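Local structure of immunoreactive 84kD antigen PG93 (Porphyromonas gingivalis, 5M11) at residues P311-F316 with M338-M343; N371-I376 with F386-W391; T15-H20 with N37-S42. The protein serves as an essential bacterial-surface component of the type-IX secretion system and binds zinc and calcium ions. All blocks are in the same frame, centred on the assembly; numbering follows the deposited sequence.

Contact 1 (P311-F316 with M338-M343); sequences PGDNDF and MGHAGM. With ZN (zinc ion), chain H.
The side chain of His340 sets the geometry of this contact. Its CB points toward 311-316, and CG continues anti to the backbone N (chi1 -168°). On one side of the ring, ND1 donates to Ala341 O at 3.1 Å; the bond is bent (N-H...O 138°) and ND1 stands above the carbonyl plane. Together with the metal at NE2 it helps to hold the ring's rotation, consistent with NE2 being left unprotonated. CE1 lies 3.2 Å from Asp315 OD2, and Asp313 OD1 also sits near the ring plane at the edge. At the tip, NE2 binds the zinc ion at 2.1 Å. Asp315 answers from across with OD2, also 2.1 Å from the zinc, whereas OD1 remains 3.5 Å from the metal, so the carboxylate binds through one oxygen; its plane is turned 55° from the imidazole. Two atoms from elsewhere complete the coordination. The site joins the connection that enters a four-stranded antiparallel sheet from strand 302-303 to the loop between that sheet's second and third strands, as in a beta-propeller blade. Beside the metal, Met343 bends at both chi2 and chi3 and lays CE against Gly312 CA at 3.8 Å, while its CG packs on Asp313 OD1 at 3.5 Å. Asp313 OD2 forms a salt bridge with Lys345 and takes a weak hydrogen bond from Asp315 N at 3.3 Å.

Contact 2 (N371-I376 with F386-W391); sequences NDAIDI and FFVGTW
Ile374 has CG1 in the crowded position between backbone N and carbonyl carbon (chi1 47°), and Trp391 has CG anti to its backbone N (chi1 -157°); together these torsions bring Ile374 CD1 to 3.4 Å from Trp391 CE3, the two side chains crossing obliquely. The backbone bonds set the register. Ile374 N donates to Gly389 O at 2.9 Å, nearly along the C=O axis, and Asp375 N reaches the same Gly389 O in a weak bond of 3.3 Å. Two consecutive residues facing one glycine make a classic beta bulge, in keeping with the shift of one residue between the pairs Ala373-Thr390 and Asp375-Gly389 and with the psi of -9° at Ile374. Gly389 N returns a bond to Asp375 O at 3.0 Å, and Trp391 N donates to Asp372 O at 2.8 Å, the donor in the carbonyl plane. The strands are the first two of a four-stranded antiparallel sheet, joined as a hairpin, as in a beta-propeller blade; the chain turns a corner at Trp391. On the face bearing Ala373, Ile376, Val388 and Thr390, Ala373 CB touches Val388 CG1 at 3.8 Å, and Ile376 CD1 lies 4.0 Å from Val388 CG2. Ile376 and Phe386 run alongside each other, with CG2 of the isoleucine 4.2 Å from CD1 of the phenylalanine. Val344 of strand 343-347 packs against Ile376, Phe386 and Val388, and Phe386 meets Tyr327 edge-to-face. Thr390 OG1 is hydrogen-bonded to Gly394 O.

Contact 3 (T15-H20 with N37-S42); sequences TLLAIH and NGVLYS
Three flat groups take part: the phenol ring of Tyr41, crossed obliquely by Ile19, and the imidazole of His20 and amide of Asn37, which cross each other obliquely with their planes 52° apart. CG2 of Ile19 comes to 3.9 Å from Tyr41 CE2. The contact joins the chain leaving strand 13-16, at the rim of a sheet otherwise built from 636-660, to strand 39-42 of a blade in the N-terminal beta-propeller. The two segments run crosswise, their end-to-end directions 103° apart, and no backbone pairing links them. Ile19 points its CB away from 37-42, yet CG2, anti to the backbone N, still meets the tyrosine; the Tyr41 hydroxyl is hydrogen-bonded to Thr22 OG1. Val39 touches Leu17 and Ala18 with one methyl: CG2, anti to the carbonyl carbon, lies 4.0 Å from Leu17 CB and 3.3 Å from Ala18 O. Ile53 of strand 52-54 packs on both Ile19 and Val39. At the more exposed end, Asn37 ND2 lies 3.6 Å from His20 CB and gives a weak, bent hydrogen bond to Ile19 O, ND2 to O 2.9 Å with an N-H...O angle of 128°.

In the fold
From the N terminus, contact 3 closes the first loop, from 15-20 to 37-42, within which the chain passes from the sheet of strand 655-660 into the first blade of the N-terminal propeller. Contact 1 follows, bringing the connection from strand 302-303 to strand 318-322 against the loop before strand 343-347, and contact 2 then closes the hairpin at the start of the sheet 373-407. The three are in series, so none nests in or crosses another. They form a chain in space: Ala18 N is hydrogen-bonded to Asn314 OD1 at 2.8 Å, joining contacts 1 and 3, and Asp372 N to His340 O at 2.8 Å, joining contacts 1 and 2. Contacts 2 and 3 do not touch.

Contact 1 (P311-F316 with M338-M343)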
loop_
_atom_site.group_PDB
_atom_site.type_symbol
_atom_site.label_atom_id
_atom_site.label_comp_id
_atom_site.label_asym_id
_atom_site.label_seq_id
_atom_site.Cartn_x
_atom_site.Cartn_y
_atom_site.Cartn_z
ATOM N N PRO A 311 5.414 -6.466 -6.641
ATOM C CA PRO A 311 5.938 -6.942 -5.346
ATOM C C PRO A 311 5.224 -8.210 -4.861
ATOM O O PRO A 311 4.128 -8.505 -5.332
ATOM C CB PRO A 311 5.693 -5.757 -4.400
ATOM C CG PRO A 311 4.647 -4.975 -5.013
ATOM C CD PRO A 311 4.699 -5.185 -6.495
ATOM N N GLY A 312 5.858 -8.959 -3.956
ATOM C CA GLY A 312 5.299 -10.179 -3.373
ATOM C C GLY A 312 4.004 -9.929 -2.621
ATOM O O GLY A 312 3.091 -10.754 -2.663
ATOM N N ASP A 313 3.934 -8.770 -1.924
ATOM C CA ASP A 313 2.801 -8.224 -1.168
ATOM C C ASP A 313 2.903 -6.688 -1.177
ATOM O O ASP A 313 3.859 -6.148 -1.735
ATOM C CB ASP A 313 2.720 -8.797 0.264
ATOM C CG ASP A 313 3.980 -8.733 1.109
ATOM O OD1 ASP A 313 4.214 -9.681 1.896
ATOM O OD2 ASP A 313 4.692 -7.708 1.042
ATOM N N ASN A 314 1.917 -5.987 -0.606
ATOM C CA ASN A 314 1.921 -4.520 -0.594
ATOM C C ASN A 314 2.354 -3.984 0.778
ATOM O O ASN A 314 1.889 -2.910 1.193
ATOM C CB ASN A 314 0.541 -3.974 -0.971
ATOM C CG ASN A 314 -0.003 -4.456 -2.293
ATOM O OD1 ASN A 314 0.631 -4.311 -3.339
ATOM N ND2 ASN A 314 -1.241 -4.933 -2.285
ATOM N N ASP A 315 3.283 -4.715 1.462
ATOM C CA ASP A 315 3.751 -4.370 2.812
ATOM C C ASP A 315 5.183 -3.799 2.808
ATOM O O ASP A 315 6.138 -4.494 2.495
ATOM C CB ASP A 315 3.652 -5.585 3.752
ATOM C CG ASP A 315 2.316 -6.308 3.814
ATOM O OD1 ASP A 315 1.462 -6.072 2.932
ATOM O OD2 ASP A 315 2.147 -7.159 4.706
ATOM N N PHE A 316 5.317 -2.515 3.151
ATOM C CA PHE A 316 6.604 -1.826 3.150
ATOM C C PHE A 316 6.836 -1.223 4.535
ATOM O O PHE A 316 6.756 -0.005 4.735
ATOM C CB PHE A 316 6.676 -0.794 1.996
ATOM C CG PHE A 316 6.553 -1.480 0.648
ATOM C CD1 PHE A 316 7.686 -1.791 -0.096
ATOM C CD2 PHE A 316 5.308 -1.903 0.170
ATOM C CE1 PHE A 316 7.578 -2.504 -1.294
ATOM C CE2 PHE A 316 5.207 -2.643 -1.006
ATOM C CZ PHE A 316 6.339 -2.927 -1.737
ATOM N N MET A 338 3.541 -11.189 15.971
ATOM C CA MET A 338 4.289 -12.126 15.140
ATOM C C MET A 338 3.366 -12.855 14.162
ATOM O O MET A 338 2.212 -12.456 13.988
ATOM C CB MET A 338 5.028 -13.135 16.050
ATOM C CG MET A 338 6.233 -12.544 16.756
ATOM S SD MET A 338 6.897 -13.578 18.085
ATOM C CE MET A 338 7.852 -14.769 17.143
ATOM N N GLY A 339 3.903 -13.887 13.512
ATOM C CA GLY A 339 3.176 -14.738 12.580
ATOM C C GLY A 339 2.995 -14.220 11.168
ATOM O O GLY A 339 2.352 -14.901 10.355
ATOM N N HIS A 340 3.522 -13.005 10.865
ATOM C CA HIS A 340 3.414 -12.443 9.520
ATOM C C HIS A 340 4.462 -13.105 8.659
ATOM O O HIS A 340 5.648 -12.990 8.960
ATOM C CB HIS A 340 3.564 -10.911 9.507
ATOM C CG HIS A 340 3.182 -10.296 8.192
ATOM N ND1 HIS A 340 3.987 -10.423 7.072
ATOM C CD2 HIS A 340 2.080 -9.586 7.856
ATOM C CE1 HIS A 340 3.348 -9.796 6.096
ATOM N NE2 HIS A 340 2.196 -9.274 6.520
ATOM N N ALA A 341 4.027 -13.824 7.607
ATOM C CA ALA A 341 4.903 -14.536 6.677
ATOM C C ALA A 341 6.066 -13.645 6.183
ATOM O O ALA A 341 5.844 -12.503 5.768
ATOM C CB ALA A 341 4.095 -15.047 5.499
ATOM N N GLY A 342 7.290 -14.164 6.318
ATOM C CA GLY A 342 8.513 -13.482 5.913
ATOM C C GLY A 342 8.501 -13.194 4.429
ATOM O O GLY A 342 8.034 -14.034 3.639
ATOM N N MET A 343 8.946 -11.971 4.052
ATOM C CA MET A 343 8.965 -11.519 2.667
ATOM C C MET A 343 10.004 -10.407 2.470
ATOM O O MET A 343 9.997 -9.380 3.165
ATOM C CB MET A 343 7.553 -11.062 2.231
ATOM C CG MET A 343 7.462 -10.462 0.845
ATOM S SD MET A 343 7.495 -11.636 -0.529
ATOM C CE MET A 343 5.870 -12.421 -0.360
HETATM ZN ZN ZN H . 0.679 -8.579 5.192
#

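Contact 2 (N371-I376 with F386-W391)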
loop_
_atom_site.group_PDB
_atom_site.type_symbol
_atom_site.label_atom_id
_atom_site.label_comp_id
_atom_site.label_asym_id
_atom_site.label_seq_id
_atom_site.Cartn_x
_atom_site.Cartn_y
_atom_site.Cartn_z
ATOM N N ASN A 371 9.561 -15.735 9.507
ATOM C CA ASN A 371 8.454 -14.820 9.726
ATOM C C ASN A 371 8.972 -13.494 10.246
ATOM O O ASN A 371 10.053 -13.426 10.842
ATOM C CB ASN A 371 7.438 -15.404 10.731
ATOM C CG ASN A 371 6.586 -16.557 10.251
ATOM O OD1 ASN A 371 6.087 -16.599 9.117
ATOM N ND2 ASN A 371 6.317 -17.475 11.158
ATOM N N ASP A 372 8.161 -12.449 10.042
ATOM C CA ASP A 372 8.342 -11.080 10.492
ATOM C C ASP A 372 9.734 -10.561 10.183
ATOM O O ASP A 372 10.485 -10.211 11.099
ATOM C CB ASP A 372 8.022 -10.930 11.993
ATOM C CG ASP A 372 6.845 -11.757 12.472
ATOM O OD1 ASP A 372 5.696 -11.437 12.081
ATOM O OD2 ASP A 372 7.074 -12.729 13.230
ATOM N N ALA A 373 10.076 -10.513 8.884
ATOM C CA ALA A 373 11.313 -9.903 8.403
ATOM C C ALA A 373 11.119 -8.392 8.556
ATOM O O ALA A 373 10.201 -7.839 7.951
ATOM C CB ALA A 373 11.565 -10.303 6.956
ATOM N N ILE A 374 11.883 -7.744 9.442
ATOM C CA ILE A 374 11.622 -6.336 9.757
ATOM C C ILE A 374 12.767 -5.330 9.433
ATOM O O ILE A 374 12.523 -4.115 9.542
ATOM C CB ILE A 374 11.218 -6.199 11.246
ATOM C CG1 ILE A 374 12.170 -6.979 12.160
ATOM C CG2 ILE A 374 9.770 -6.615 11.456
ATOM C CD1 ILE A 374 12.400 -6.339 13.355
ATOM N N ASP A 375 13.984 -5.796 9.072
ATOM C CA ASP A 375 15.068 -4.871 8.718
ATOM C C ASP A 375 16.029 -5.482 7.685
ATOM O O ASP A 375 16.263 -6.692 7.655
ATOM C CB ASP A 375 15.851 -4.361 9.955
ATOM C CG ASP A 375 16.347 -2.906 9.894
ATOM O OD1 ASP A 375 16.452 -2.343 8.770
ATOM O OD2 ASP A 375 16.663 -2.343 10.962
ATOM N N ILE A 376 16.550 -4.609 6.818
ATOM C CA ILE A 376 17.503 -4.926 5.765
ATOM C C ILE A 376 18.792 -4.156 6.021
ATOM O O ILE A 376 18.767 -3.055 6.598
ATOM C CB ILE A 376 16.943 -4.597 4.345
ATOM C CG1 ILE A 376 15.410 -4.889 4.206
ATOM C CG2 ILE A 376 17.762 -5.294 3.234
ATOM C CD1 ILE A 376 14.969 -6.387 4.088
ATOM N N PHE A 386 23.340 -9.000 1.114
ATOM C CA PHE A 386 22.597 -8.256 2.120
ATOM C C PHE A 386 22.164 -9.189 3.234
ATOM O O PHE A 386 22.092 -10.401 3.030
ATOM C CB PHE A 386 21.384 -7.505 1.510
ATOM C CG PHE A 386 20.344 -8.360 0.818
ATOM C CD1 PHE A 386 19.231 -8.824 1.506
ATOM C CD2 PHE A 386 20.464 -8.675 -0.534
ATOM C CE1 PHE A 386 18.266 -9.603 0.862
ATOM C CE2 PHE A 386 19.507 -9.463 -1.175
ATOM C CZ PHE A 386 18.407 -9.912 -0.478
ATOM N N PHE A 387 21.878 -8.611 4.411
ATOM C CA PHE A 387 21.405 -9.305 5.605
ATOM C C PHE A 387 19.973 -8.885 5.937
ATOM O O PHE A 387 19.545 -7.765 5.599
ATOM C CB PHE A 387 22.332 -9.042 6.807
ATOM C CG PHE A 387 23.591 -9.879 6.839
ATOM C CD1 PHE A 387 23.618 -11.102 7.508
ATOM C CD2 PHE A 387 24.749 -9.445 6.210
ATOM C CE1 PHE A 387 24.781 -11.879 7.532
ATOM C CE2 PHE A 387 25.904 -10.229 6.221
ATOM C CZ PHE A 387 25.916 -11.433 6.892
ATOM N N VAL A 388 19.218 -9.803 6.574
ATOM C CA VAL A 388 17.831 -9.560 6.976
ATOM C C VAL A 388 17.626 -9.974 8.444
ATOM O O VAL A 388 17.971 -11.083 8.838
ATOM C CB VAL A 388 16.795 -10.240 6.041
ATOM C CG1 VAL A 388 15.361 -9.933 6.480
ATOM C CG2 VAL A 388 17.007 -9.814 4.591
ATOM N N GLY A 389 17.046 -9.069 9.220
ATOM C CA GLY A 389 16.731 -9.302 10.618
ATOM C C GLY A 389 15.267 -9.622 10.785
ATOM O O GLY A 389 14.408 -8.804 10.428
ATOM N N THR A 390 14.976 -10.839 11.275
ATOM C CA THR A 390 13.616 -11.288 11.552
ATOM C C THR A 390 13.332 -11.140 13.042
ATOM O O THR A 390 14.198 -11.425 13.880
ATOM C CB THR A 390 13.370 -12.724 11.090
ATOM O OG1 THR A 390 14.310 -13.583 11.726
ATOM C CG2 THR A 390 13.418 -12.878 9.570
ATOM N N TRP A 391 12.122 -10.682 13.373
ATOM C CA TRP A 391 11.748 -10.507 14.764
ATOM C C TRP A 391 11.225 -11.846 15.320
ATOM O O TRP A 391 10.031 -12.155 15.229
ATOM C CB TRP A 391 10.748 -9.355 14.909
ATOM C CG TRP A 391 10.727 -8.757 16.279
ATOM C CD1 TRP A 391 9.721 -8.848 17.193
ATOM C CD2 TRP A 391 11.764 -7.979 16.894
ATOM N NE1 TRP A 391 10.066 -8.184 18.343
ATOM C CE2 TRP A 391 11.319 -7.640 18.189
ATOM C CE3 TRP A 391 13.055 -7.576 16.497
ATOM C CZ2 TRP A 391 12.115 -6.911 19.086
ATOM C CZ3 TRP A 391 13.840 -6.861 17.389
ATOM C CH2 TRP A 391 13.374 -6.543 18.669
#

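Contact 3 (T15-H20 with N37-S42)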
loop_
_atom_site.group_PDB
_atom_site.type_symbol
_atom_site.label_atom_id
_atom_site.label_comp_id
_atom_site.label_asym_id
_atom_site.label_seq_id
_atom_site.Cartn_x
_atom_site.Cartn_y
_atom_site.Cartn_z
ATOM N N THR A 15 2.028 3.833 -9.217
ATOM C CA THR A 15 1.810 2.833 -8.168
ATOM C C THR A 15 2.455 1.496 -8.550
ATOM O O THR A 15 2.338 1.030 -9.697
ATOM C CB THR A 15 0.332 2.649 -7.841
ATOM O OG1 THR A 15 -0.345 2.250 -9.018
ATOM C CG2 THR A 15 -0.316 3.906 -7.302
ATOM N N LEU A 16 3.122 0.876 -7.558
ATOM C CA LEU A 16 3.813 -0.404 -7.709
ATOM C C LEU A 16 3.106 -1.461 -6.806
ATOM O O LEU A 16 3.574 -1.857 -5.720
ATOM C CB LEU A 16 5.314 -0.210 -7.396
ATOM C CG LEU A 16 6.120 0.636 -8.418
ATOM C CD1 LEU A 16 7.360 1.171 -7.810
ATOM C CD2 LEU A 16 6.550 -0.208 -9.640
ATOM N N LEU A 17 1.924 -1.864 -7.278
ATOM C CA LEU A 17 1.003 -2.749 -6.575
ATOM C C LEU A 17 1.202 -4.213 -6.941
ATOM O O LEU A 17 1.687 -4.524 -8.032
ATOM C CB LEU A 17 -0.465 -2.308 -6.821
ATOM C CG LEU A 17 -0.847 -0.943 -6.187
ATOM C CD1 LEU A 17 -2.263 -0.561 -6.480
ATOM C CD2 LEU A 17 -0.625 -0.928 -4.669
ATOM N N ALA A 18 0.840 -5.102 -5.992
ATOM C CA ALA A 18 0.949 -6.551 -6.062
ATOM C C ALA A 18 -0.346 -7.254 -6.589
ATOM O O ALA A 18 -1.473 -6.856 -6.269
ATOM C CB ALA A 18 1.297 -7.089 -4.686
ATOM N N ILE A 19 -0.155 -8.339 -7.364
ATOM C CA ILE A 19 -1.275 -9.121 -7.879
ATOM C C ILE A 19 -1.435 -10.313 -6.900
ATOM O O ILE A 19 -2.250 -10.210 -5.977
ATOM C CB ILE A 19 -1.076 -9.452 -9.388
ATOM C CG1 ILE A 19 -1.507 -8.232 -10.245
ATOM C CG2 ILE A 19 -1.825 -10.698 -9.838
ATOM C CD1 ILE A 19 -0.363 -7.279 -10.621
ATOM N N HIS A 20 -0.608 -11.362 -7.014
ATOM C CA HIS A 20 -0.583 -12.508 -6.098
ATOM C C HIS A 20 -2.024 -13.217 -5.970
ATOM O O HIS A 20 -2.519 -13.761 -6.970
ATOM C CB HIS A 20 0.045 -12.036 -4.736
ATOM C CG HIS A 20 0.145 -13.029 -3.608
ATOM N ND1 HIS A 20 0.078 -14.397 -3.819
ATOM C CD2 HIS A 20 0.292 -12.799 -2.282
ATOM C CE1 HIS A 20 0.166 -14.946 -2.621
ATOM N NE2 HIS A 20 0.299 -14.025 -1.667
ATOM N N ASN A 37 -6.025 -9.209 -4.028
ATOM C CA ASN A 37 -5.663 -8.458 -2.812
ATOM C C ASN A 37 -6.239 -7.042 -2.782
ATOM O O ASN A 37 -5.923 -6.266 -1.875
ATOM C CB ASN A 37 -4.131 -8.420 -2.580
ATOM C CG ASN A 37 -3.548 -9.776 -2.238
ATOM O OD1 ASN A 37 -3.967 -10.434 -1.271
ATOM N ND2 ASN A 37 -2.599 -10.244 -3.051
ATOM N N GLY A 38 -7.134 -6.747 -3.720
ATOM C CA GLY A 38 -7.804 -5.450 -3.830
ATOM C C GLY A 38 -7.468 -4.740 -5.120
ATOM O O GLY A 38 -8.002 -3.662 -5.400
ATOM N N VAL A 39 -6.568 -5.357 -5.910
ATOM C CA VAL A 39 -6.101 -4.806 -7.175
ATOM C C VAL A 39 -6.920 -5.420 -8.293
ATOM O O VAL A 39 -6.906 -6.637 -8.469
ATOM C CB VAL A 39 -4.573 -4.993 -7.380
ATOM C CG1 VAL A 39 -4.097 -4.322 -8.668
ATOM C CG2 VAL A 39 -3.797 -4.467 -6.179
ATOM N N LEU A 40 -7.649 -4.575 -9.028
ATOM C CA LEU A 40 -8.468 -5.009 -10.153
ATOM C C LEU A 40 -7.585 -5.131 -11.366
ATOM O O LEU A 40 -6.671 -4.318 -11.518
ATOM C CB LEU A 40 -9.633 -4.016 -10.407
ATOM C CG LEU A 40 -10.528 -4.300 -11.626
ATOM C CD1 LEU A 40 -11.512 -5.402 -11.346
ATOM C CD2 LEU A 40 -11.226 -3.043 -12.095
ATOM N N TYR A 41 -7.828 -6.153 -12.215
ATOM C CA TYR A 41 -7.051 -6.351 -13.438
ATOM C C TYR A 41 -7.843 -7.127 -14.493
ATOM O O TYR A 41 -8.768 -7.866 -14.169
ATOM C CB TYR A 41 -5.683 -7.009 -13.161
ATOM C CG TYR A 41 -5.713 -8.445 -12.672
ATOM C CD1 TYR A 41 -5.714 -9.508 -13.573
ATOM C CD2 TYR A 41 -5.614 -8.742 -11.313
ATOM C CE1 TYR A 41 -5.697 -10.829 -13.134
ATOM C CE2 TYR A 41 -5.586 -10.060 -10.862
ATOM C CZ TYR A 41 -5.612 -11.100 -11.779
ATOM O OH TYR A 41 -5.560 -12.407 -11.368
ATOM N N SER A 42 -7.474 -6.919 -15.752
ATOM C CA SER A 42 -8.038 -7.511 -16.955
ATOM C C SER A 42 -7.094 -8.606 -17.484
ATOM O O SER A 42 -5.910 -8.586 -17.139
ATOM C CB SER A 42 -8.217 -6.415 -18.004
ATOM O OG SER A 42 -8.761 -6.897 -19.223
#